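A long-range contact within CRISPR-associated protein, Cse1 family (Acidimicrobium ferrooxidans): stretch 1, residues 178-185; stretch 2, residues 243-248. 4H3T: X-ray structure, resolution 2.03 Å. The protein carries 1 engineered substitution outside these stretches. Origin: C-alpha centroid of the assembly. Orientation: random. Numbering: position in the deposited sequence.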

# COMPACT_ATOMS: atom_id res chain seq x y z
N GLY A 178 -25.60 2.49 -14.60
CA GLY A 178 -26.72 2.02 -13.81
C GLY A 178 -27.03 0.56 -14.12
O GLY A 178 -27.05 0.16 -15.28
N ALA A 179 -27.41 -0.19 -13.10
CA ALA A 179 -27.83 -1.58 -13.27
C ALA A 179 -29.35 -1.66 -13.21
O ALA A 179 -29.99 -1.04 -12.34
CB ALA A 179 -27.22 -2.46 -12.20
N LYS A 180 -29.92 -2.50 -14.07
CA LYS A 180 -31.35 -2.77 -14.02
C LYS A 180 -31.68 -3.45 -12.70
O LYS A 180 -30.92 -4.32 -12.24
CB LYS A 180 -31.73 -3.68 -15.19
CG LYS A 180 -33.23 -3.95 -15.31
CD LYS A 180 -33.47 -4.91 -16.50
CE LYS A 180 -34.91 -4.91 -16.96
NZ LYS A 180 -35.09 -5.67 -18.23
N GLY A 181 -32.75 -3.02 -12.06
CA GLY A 181 -33.15 -3.56 -10.76
C GLY A 181 -32.56 -2.81 -9.57
O GLY A 181 -32.84 -3.16 -8.42
N ASN A 182 -31.72 -1.79 -9.80
CA ASN A 182 -31.20 -0.99 -8.72
C ASN A 182 -32.10 0.26 -8.65
O ASN A 182 -31.98 1.12 -9.52
CB ASN A 182 -29.76 -0.64 -8.93
CG ASN A 182 -29.21 0.32 -7.92
OD1 ASN A 182 -29.85 0.64 -6.91
ND2 ASN A 182 -28.06 0.87 -8.18
N PRO A 183 -32.94 0.39 -7.62
CA PRO A 183 -33.86 1.55 -7.58
C PRO A 183 -33.18 2.87 -7.21
O PRO A 183 -33.82 3.89 -7.28
CB PRO A 183 -34.90 1.12 -6.55
CG PRO A 183 -34.15 0.29 -5.60
CD PRO A 183 -33.22 -0.52 -6.49
N LYS A 184 -31.87 2.88 -6.93
CA LYS A 184 -31.13 4.13 -6.69
C LYS A 184 -30.70 4.80 -8.00
O LYS A 184 -30.19 5.93 -7.95
CB LYS A 184 -29.87 3.85 -5.89
CG LYS A 184 -30.19 3.47 -4.46
CD LYS A 184 -28.95 2.98 -3.74
CE LYS A 184 -29.31 2.55 -2.32
NZ LYS A 184 -28.13 2.09 -1.58
N VAL A 185 -30.85 4.10 -9.13
CA VAL A 185 -30.45 4.65 -10.43
C VAL A 185 -31.31 5.89 -10.75
O VAL A 185 -32.52 5.83 -10.60
CB VAL A 185 -30.51 3.56 -11.53
CG1 VAL A 185 -30.45 4.15 -12.95
CG2 VAL A 185 -29.41 2.52 -11.30
N GLY A 243 -27.21 -9.19 -5.89
CA GLY A 243 -28.01 -8.72 -7.00
C GLY A 243 -27.58 -7.31 -7.38
O GLY A 243 -26.57 -6.81 -6.87
N PRO A 244 -28.40 -6.60 -8.19
CA PRO A 244 -28.08 -5.21 -8.56
C PRO A 244 -28.22 -4.16 -7.45
O PRO A 244 -27.67 -3.08 -7.60
CB PRO A 244 -29.07 -4.91 -9.69
CG PRO A 244 -30.21 -5.85 -9.46
CD PRO A 244 -29.64 -7.08 -8.82
N THR A 245 -28.88 -4.48 -6.33
CA THR A 245 -29.08 -3.55 -5.22
C THR A 245 -27.79 -3.52 -4.39
O THR A 245 -27.02 -4.49 -4.40
CB THR A 245 -30.29 -3.95 -4.42
OG1 THR A 245 -30.03 -5.24 -3.89
CG2 THR A 245 -31.56 -3.97 -5.26
N ARG A 246 -27.58 -2.41 -3.68
CA ARG A 246 -26.38 -2.23 -2.85
C ARG A 246 -26.73 -1.47 -1.58
O ARG A 246 -27.77 -0.82 -1.49
CB ARG A 246 -25.29 -1.51 -3.65
CG ARG A 246 -25.57 -0.00 -3.88
CD ARG A 246 -24.85 0.53 -5.08
NE ARG A 246 -24.83 1.99 -5.13
CZ ARG A 246 -23.97 2.81 -4.55
NH1 ARG A 246 -24.08 4.12 -4.71
NH2 ARG A 246 -22.96 2.32 -3.82
N VAL A 247 -25.85 -1.55 -0.62
CA VAL A 247 -26.06 -0.94 0.71
C VAL A 247 -24.77 -0.37 1.22
O VAL A 247 -23.69 -0.74 0.72
CB VAL A 247 -26.61 -1.98 1.78
CG1 VAL A 247 -27.98 -2.56 1.40
CG2 VAL A 247 -25.63 -3.10 2.05
N MSE A 248 -24.88 0.42 2.27
CA MSE A 248 -23.76 0.77 3.15
C MSE A 248 -23.92 -0.17 4.35
O MSE A 248 -25.01 -0.22 4.90
CB MSE A 248 -23.70 2.22 3.61
CG MSE A 248 -22.53 2.39 4.64
SE MSE A 248 -22.28 4.13 5.29
CE MSE A 248 -21.37 4.84 3.72
O HOH W 1 -29.63 -0.33 -4.40

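Two loops can pack closely without sharing a single backbone-to-backbone hydrogen bond, for instance when one of them folds back on itself and offers a shaped surface to the other. The contact between residues 178-185 and 243-248 illustrates the principle. Stretch 1 is built from two successive beta turns that share N182. The first, type II, runs from A179 to N182 and is closed by N182 N donating to A179 O at 3.2 Å; the second, type I, runs from N182 to V185 and is closed by V185 N donating to N182 O, also at 3.2 Å. Stretch 2 is more extended after P244 and passes closest at the junction of the turns, where N182 CA and T245 CA lie 4.8 Å apart.

Glycine suits position 181 for two reasons. Its phi/psi of 90/-2 would jam a side chain against the carbonyl oxygen of K180, and an ideal CB on G181 would lie only 2.9 Å from P244 CG. The bare backbone lets the proline ring settle against the first turn. P244, whose CB points toward stretch 1, loses more area to the contact than any other residue here: its CB lies 3.2 Å from K180 O and 4.0 Å from A179 CB, while its CG lies 3.8 Å from G181 C. The methyl of buried A179 adds a small apolar contact to the ring. K180 contributes mainly backbone, its CA-to-CB bond pointing away. Beside this packing, T245 CG2 rests 3.5 Å from G181 O and 4.0 Å from P183 CD.

The polar part of the contact centres on N182 and K184. With chi1 at 173° (t), N182 brings OD1 back to accept a hydrogen bond from K184 N at 3.0 Å, which braces the second turn. The same oxygen accepts from water 1 at 2.7 Å, and that water in turn accepts from R246 N at 3.0 Å, so one amide oxygen both supports its own loop and reaches the neighbouring one through solvent. ND2 is satisfied elsewhere in the structure.

K184 makes the sole direct hydrogen bond between the stretches. Its CB points toward stretch 2, and from chi1 at -70° (m) the chain continues through three t torsions, a length that carries NZ to within 2.9 Å of R246 O. R246 meets this lysine with its side chain as well, CG lying 4.0 Å from K184 NZ, while its guanidinium nitrogens bond elsewhere. The whole arrangement buries a modest 340 Å², summed over both sides.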